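Local structure of YHR177W (Saccharomyces cerevisiae, 4M8B) at residues Ala20-Gly25 / Gly50-Phe55. The protein probably binds DNA through a WOPR domain of the Gti1/Pac2 family, the part of this putative fungal transcription regulator studied here. Numbering follows the deposited sequence.
Sequences ALVFQG and GNIFVF
Val-22 and Val-54 meet through different branches: on Val-22 the methyl opposite the backbone N (CG1, chi1 178°) does the touching, whereas on Val-54 it is CG2, which the first torsion sets opposite the carbonyl carbon. Val-22 CG1 and Val-54 CG2 stand 3.8 Å apart, in van der Waals contact, and the side chains run past one another in opposite senses. This is helix-on-sheet packing inside the WOPR domain: helix 16-28 covers one face of the antiparallel sheet to which strand 51-56 belongs. The axes of the short segments 20-25 and 51-55 come within 10.0 Å and cross at -52°, a spacing bridged by apolar side chains from both backbones.

Strand alternation decides who takes part. Ile-52 and Val-54 direct their CB atoms at the helix, while Phe-53 points the other way and meets the ring of Trp-65. Ile-52 makes the looser of the two contacts with the helical valine, its CG2 lying 4.5 Å from Val-22 CG1, so this one methyl of Val-22 faces both strand residues. Cys-9, from the neighbouring strand 9-10, touches Val-22 and Ile-52 as well.

No hydrogen bond joins the two segments, and all four touching residues are buried; the 146 Å² they hide together is apolar packing. The nearest atom of the contact is about 5 Å from the nearest atom of the bound nucleic acid, which places this buried packing close to the DNA without implying that its side chains bind it. The interface continues through Phe-23, whose side chain also touches Phe-140 and Leu-142 of strand 137-147 and Leu-174 of helix 172-179. Toward strand 51-56 that ring offers its edge: Val-54 CG1 lies near the ring plane, 4.2 Å from Phe-23 CE1.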
loop_
_atom_site.group_PDB
_atom_site.type_symbol
_atom_site.label_atom_id
_atom_site.label_comp_id
_atom_site.label_asym_id
_atom_site.label_seq_id
_atom_site.Cartn_x
_atom_site.Cartn_y
_atom_site.Cartn_z
ATOM N N ALA C 20 7.839 -5.291 -7.544
ATOM C CA ALA C 20 7.930 -6.317 -8.575
ATOM C C ALA C 20 7.890 -7.713 -7.974
ATOM O O ALA C 20 7.248 -8.615 -8.514
ATOM C CB ALA C 20 9.187 -6.127 -9.396
ATOM N N LEU C 21 8.569 -7.882 -6.847
ATOM C CA LEU C 21 8.607 -9.167 -6.161
ATOM C C LEU C 21 7.223 -9.572 -5.648
ATOM O O LEU C 21 6.807 -10.719 -5.812
ATOM C CB LEU C 21 9.628 -9.130 -5.020
ATOM C CG LEU C 21 11.089 -9.021 -5.476
ATOM C CD1 LEU C 21 12.010 -8.645 -4.323
ATOM C CD2 LEU C 21 11.537 -10.327 -6.108
ATOM N N VAL C 22 6.511 -8.625 -5.044
ATOM C CA VAL C 22 5.168 -8.885 -4.530
ATOM C C VAL C 22 4.210 -9.277 -5.652
ATOM O O VAL C 22 3.525 -10.295 -5.569
ATOM C CB VAL C 22 4.603 -7.665 -3.779
ATOM C CG1 VAL C 22 3.186 -7.948 -3.294
ATOM C CG2 VAL C 22 5.506 -7.294 -2.614
ATOM N N PHE C 23 4.175 -8.465 -6.702
ATOM C CA PHE C 23 3.340 -8.736 -7.865
ATOM C C PHE C 23 3.663 -10.091 -8.493
ATOM O O PHE C 23 2.759 -10.874 -8.783
ATOM C CB PHE C 23 3.494 -7.620 -8.899
ATOM C CG PHE C 23 2.716 -6.371 -8.571
ATOM C CD1 PHE C 23 1.429 -6.449 -8.067
ATOM C CD2 PHE C 23 3.272 -5.120 -8.767
ATOM C CE1 PHE C 23 0.710 -5.299 -7.772
ATOM C CE2 PHE C 23 2.560 -3.968 -8.471
ATOM C CZ PHE C 23 1.279 -4.059 -7.973
ATOM N N GLN C 24 4.949 -10.365 -8.699
ATOM C CA GLN C 24 5.366 -11.633 -9.292
ATOM C C GLN C 24 4.928 -12.795 -8.408
ATOM O O GLN C 24 4.464 -13.823 -8.901
ATOM C CB GLN C 24 6.881 -11.669 -9.510
ATOM C CG GLN C 24 7.368 -12.873 -10.307
ATOM C CD GLN C 24 6.814 -12.902 -11.723
ATOM O OE1 GLN C 24 6.931 -11.927 -12.465
ATOM N NE2 GLN C 24 6.202 -14.022 -12.100
ATOM N N GLY C 25 5.060 -12.613 -7.099
ATOM C CA GLY C 25 4.624 -13.615 -6.144
ATOM C C GLY C 25 3.133 -13.872 -6.229
ATOM O O GLY C 25 2.667 -14.983 -5.971
ATOM N N GLY C 50 3.057 -3.262 8.449
ATOM C CA GLY C 50 3.655 -4.416 7.806
ATOM C C GLY C 50 2.685 -5.147 6.895
ATOM O O GLY C 50 3.092 -5.961 6.065
ATOM N N ASN C 51 1.397 -4.864 7.052
ATOM C CA ASN C 51 0.379 -5.485 6.212
ATOM C C ASN C 51 0.416 -4.967 4.778
ATOM O O ASN C 51 0.410 -3.758 4.540
ATOM C CB ASN C 51 -1.015 -5.275 6.809
ATOM C CG ASN C 51 -1.322 -6.248 7.929
ATOM O OD1 ASN C 51 -0.437 -6.942 8.425
ATOM N ND2 ASN C 51 -2.586 -6.305 8.330
ATOM N N ILE C 52 0.460 -5.890 3.825
ATOM C CA ILE C 52 0.399 -5.529 2.417
ATOM C C ILE C 52 -0.753 -6.271 1.759
ATOM O O ILE C 52 -0.940 -7.467 1.989
ATOM C CB ILE C 52 1.707 -5.875 1.692
ATOM C CG1 ILE C 52 2.859 -5.045 2.261
ATOM C CG2 ILE C 52 1.569 -5.638 0.201
ATOM C CD1 ILE C 52 4.212 -5.393 1.676
ATOM N N PHE C 53 -1.528 -5.563 0.948
ATOM C CA PHE C 53 -2.655 -6.177 0.257
ATOM C C PHE C 53 -2.552 -5.958 -1.238
ATOM O O PHE C 53 -2.190 -4.875 -1.693
ATOM C CB PHE C 53 -3.980 -5.595 0.753
ATOM C CG PHE C 53 -4.228 -5.806 2.217
ATOM C CD1 PHE C 53 -3.784 -4.881 3.147
ATOM C CD2 PHE C 53 -4.914 -6.922 2.663
ATOM C CE1 PHE C 53 -4.017 -5.069 4.502
ATOM C CE2 PHE C 53 -5.150 -7.116 4.017
ATOM C CZ PHE C 53 -4.700 -6.187 4.938
ATOM N N VAL C 54 -2.883 -6.994 -1.997
ATOM C CA VAL C 54 -2.976 -6.886 -3.443
ATOM C C VAL C 54 -4.293 -7.493 -3.886
ATOM O O VAL C 54 -4.679 -8.564 -3.416
ATOM C CB VAL C 54 -1.817 -7.614 -4.146
ATOM C CG1 VAL C 54 -2.020 -7.600 -5.656
ATOM C CG2 VAL C 54 -0.490 -6.972 -3.778
ATOM N N PHE C 55 -4.992 -6.802 -4.778
ATOM C CA PHE C 55 -6.223 -7.342 -5.341
ATOM C C PHE C 55 -6.387 -6.999 -6.814
ATOM O O PHE C 55 -5.993 -5.924 -7.264
ATOM C CB PHE C 55 -7.459 -6.904 -4.537
ATOM C CG PHE C 55 -7.635 -5.411 -4.433
ATOM C CD1 PHE C 55 -7.036 -4.698 -3.405
ATOM C CD2 PHE C 55 -8.420 -4.723 -5.345
ATOM C CE1 PHE C 55 -7.202 -3.325 -3.296
ATOM C CE2 PHE C 55 -8.593 -3.349 -5.241
ATOM C CZ PHE C 55 -7.983 -2.650 -4.215
#